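Side-chain contact in peptidoglycan-N-acetylmuramic acid deacetylase PdaC (Bacillus subtilis subsp. subtilis str. 168, PDB 6H8N), which removes acetyl groups from N-acetylmuramic acid residues of peptidoglycan, conferring resistance to lysozyme, and also deacetylates chitin oligomers: residues D170-I173 and K174-D178. The protein carries 1 engineered substitution. Sequence-based numbering, arbitrary orientation.
Sequences DEII and KKLTD
Glu171 and Lys175 form an i to i+4 salt bridge on the last two turns of helix 163-178 in the NodB homology domain, a worked example of how side chains one turn apart pair along an amphipathic helix. The two run side by side, and Lys175 NZ meets Glu171 OE2 at 2.8 Å on its anti lone pair, away from the other carboxylate oxygen. Glu171 sends CG opposite its own nitrogen (chi1 179°) while Lys175 stays extended beyond CG, which brings the lysine's CE to 4.0 Å from Glu171 CG, so methylenes pack beneath the ion pair. On the buried side the same spacing brings Ile172 CG2 to 3.5 Å from Leu176 CD1. One residue on from Ile172, Ile173 O is gripped twice, by Thr177 N at 3.0 Å and by Thr177 OG1 at 2.7 Å, from opposite faces of the carbonyl plane; this second bond ties the threonine hydroxyl back to the helix. Asp170 and Lys174 instead turn their polar ends to helix 22-35, where they hydrogen-bond Ser31 and Tyr35 respectively. Ile173 also packs on that helix, Ile172 and Leu176 meet Val146 and Met147 respectively of helix 139-149, and Ile173 and Leu176 both rest on Leu14 and Leu183 of the parallel sheet.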
ATOM      1  N   ASP A 170       0.126 -10.368  10.214  1.00 10.44           N
ATOM      2  CA  ASP A 170       1.004 -10.436  11.383  1.00 10.04           C
ATOM      3  C   ASP A 170       2.106 -11.461  11.185  1.00 10.74           C
ATOM      4  O   ASP A 170       3.279 -11.188  11.471  1.00 11.39           O
ATOM      5  CB  ASP A 170       0.212 -10.766  12.643  1.00 13.15           C
ATOM      6  CG  ASP A 170       1.108 -10.844  13.875  1.00 16.30           C
ATOM      7  OD1 ASP A 170       1.525  -9.792  14.389  1.00 15.81           O
ATOM      8  OD2 ASP A 170       1.438 -11.973  14.319  1.00 21.70           O
ATOM      9  N   GLU A 171       1.746 -12.660  10.723  1.00  9.42           N
ATOM     10  CA  GLU A 171       2.727 -13.713  10.516  1.00 10.59           C
ATOM     11  C   GLU A 171       3.701 -13.349   9.401  1.00  9.90           C
ATOM     12  O   GLU A 171       4.904 -13.616   9.512  1.00 10.31           O
ATOM     13  CB  GLU A 171       2.009 -15.038  10.236  1.00 10.46           C
ATOM     14  CG  GLU A 171       2.953 -16.183   9.989  1.00 11.49           C
ATOM     15  CD  GLU A 171       2.314 -17.542  10.021  1.00 11.86           C
ATOM     16  OE1 GLU A 171       1.136 -17.654  10.386  1.00 14.63           O
ATOM     17  OE2 GLU A 171       3.023 -18.495   9.654  1.00 14.22           O
ATOM     18  N   ILE A 172       3.207 -12.736   8.321  1.00  9.43           N
ATOM     19  CA  ILE A 172       4.076 -12.301   7.226  1.00  9.00           C
ATOM     20  C   ILE A 172       5.070 -11.258   7.716  1.00  8.58           C
ATOM     21  O   ILE A 172       6.258 -11.308   7.394  1.00  9.20           O
ATOM     22  CB  ILE A 172       3.223 -11.793   6.052  1.00  9.58           C
ATOM     23  CG1 ILE A 172       2.501 -12.967   5.370  1.00  9.60           C
ATOM     24  CG2 ILE A 172       4.055 -10.981   5.065  1.00 10.38           C
ATOM     25  CD1 ILE A 172       1.304 -12.530   4.587  1.00 10.60           C
ATOM     26  N   ILE A 173       4.585 -10.281   8.469  1.00  8.48           N
ATOM     27  CA  ILE A 173       5.464  -9.243   9.005  1.00  8.65           C
ATOM     28  C   ILE A 173       6.549  -9.867   9.874  1.00  8.64           C
ATOM     29  O   ILE A 173       7.735  -9.537   9.760  1.00  9.80           O
ATOM     30  CB  ILE A 173       4.641  -8.201   9.770  1.00  8.47           C
ATOM     31  CG1 ILE A 173       3.804  -7.361   8.791  1.00  9.71           C
ATOM     32  CG2 ILE A 173       5.555  -7.304  10.633  1.00  9.76           C
ATOM     33  CD1 ILE A 173       2.657  -6.620   9.438  1.00 10.55           C
ATOM     34  N   LYS A 174       6.166 -10.798  10.746  1.00  9.13           N
ATOM     35  CA  LYS A 174       7.152 -11.460  11.600  1.00  9.76           C
ATOM     36  C   LYS A 174       8.178 -12.228  10.772  1.00  9.40           C
ATOM     37  O   LYS A 174       9.392 -12.115  10.994  1.00 10.62           O
ATOM     38  CB  LYS A 174       6.463 -12.406  12.563  1.00 11.12           C
ATOM     39  CG  LYS A 174       7.453 -13.083  13.506  1.00 14.99           C
ATOM     40  CD  LYS A 174       6.797 -14.124  14.389  1.00 18.26           C
ATOM     41  CE  LYS A 174       7.741 -14.606  15.491  1.00 21.86           C
ATOM     42  NZ  LYS A 174       8.086 -13.506  16.447  1.00 19.94           N
ATOM     43  N   LYS A 175       7.712 -13.040   9.837  1.00  9.67           N
ATOM     44  CA  LYS A 175       8.630 -13.883   9.079  1.00  9.99           C
ATOM     45  C   LYS A 175       9.554 -13.065   8.185  1.00  9.97           C
ATOM     46  O   LYS A 175      10.742 -13.372   8.071  1.00 10.64           O
ATOM     47  CB  LYS A 175       7.857 -14.939   8.295  1.00 10.22           C
ATOM     48  CG  LYS A 175       7.250 -15.981   9.201  1.00 10.70           C
ATOM     49  CD  LYS A 175       6.605 -17.102   8.438  1.00 12.94           C
ATOM     50  CE  LYS A 175       6.348 -18.279   9.377  1.00 12.42           C
ATOM     51  NZ  LYS A 175       5.554 -19.328   8.740  1.00 18.58           N
ATOM     52  N   LEU A 176       9.034 -12.026   7.533  1.00  9.01           N
ATOM     53  CA  LEU A 176       9.903 -11.180   6.719  1.00 10.05           C
ATOM     54  C   LEU A 176      10.914 -10.437   7.581  1.00  9.59           C
ATOM     55  O   LEU A 176      12.085 -10.309   7.192  1.00 11.00           O
ATOM     56  CB  LEU A 176       9.086 -10.194   5.885  1.00  9.97           C
ATOM     57  CG  LEU A 176       8.208 -10.806   4.799  1.00 11.55           C
ATOM     58  CD1 LEU A 176       7.268  -9.720   4.262  1.00 12.21           C
ATOM     59  CD2 LEU A 176       9.054 -11.420   3.685  1.00 13.72           C
ATOM     60  N   THR A 177      10.491  -9.961   8.749  1.00 10.00           N
ATOM     61  CA  THR A 177      11.424  -9.315   9.663  1.00 11.35           C
ATOM     62  C   THR A 177      12.494 -10.304  10.111  1.00 11.94           C
ATOM     63  O   THR A 177      13.686  -9.969  10.128  1.00 12.80           O
ATOM     64  CB  THR A 177      10.658  -8.708  10.846  1.00 12.00           C
ATOM     65  OG1 THR A 177       9.719  -7.747  10.353  1.00 13.46           O
ATOM     66  CG2 THR A 177      11.609  -8.017  11.805  1.00 14.60           C
ATOM     67  N   ASP A 178      12.090 -11.531  10.445  1.00 11.65           N
ATOM     68  CA  ASP A 178      13.050 -12.551  10.866  1.00 12.93           C
ATOM     69  C   ASP A 178      14.041 -12.857   9.748  1.00 12.74           C
ATOM     70  O   ASP A 178      15.199 -13.215  10.021  1.00 15.68           O
ATOM     71  CB  ASP A 178      12.327 -13.849  11.252  1.00 12.64           C
ATOM     72  CG  ASP A 178      11.648 -13.811  12.627  1.00 15.03           C
ATOM     73  OD1 ASP A 178      11.892 -12.908  13.458  1.00 15.60           O
ATOM     74  OD2 ASP A 178      10.867 -14.766  12.894  1.00 16.81           O
TER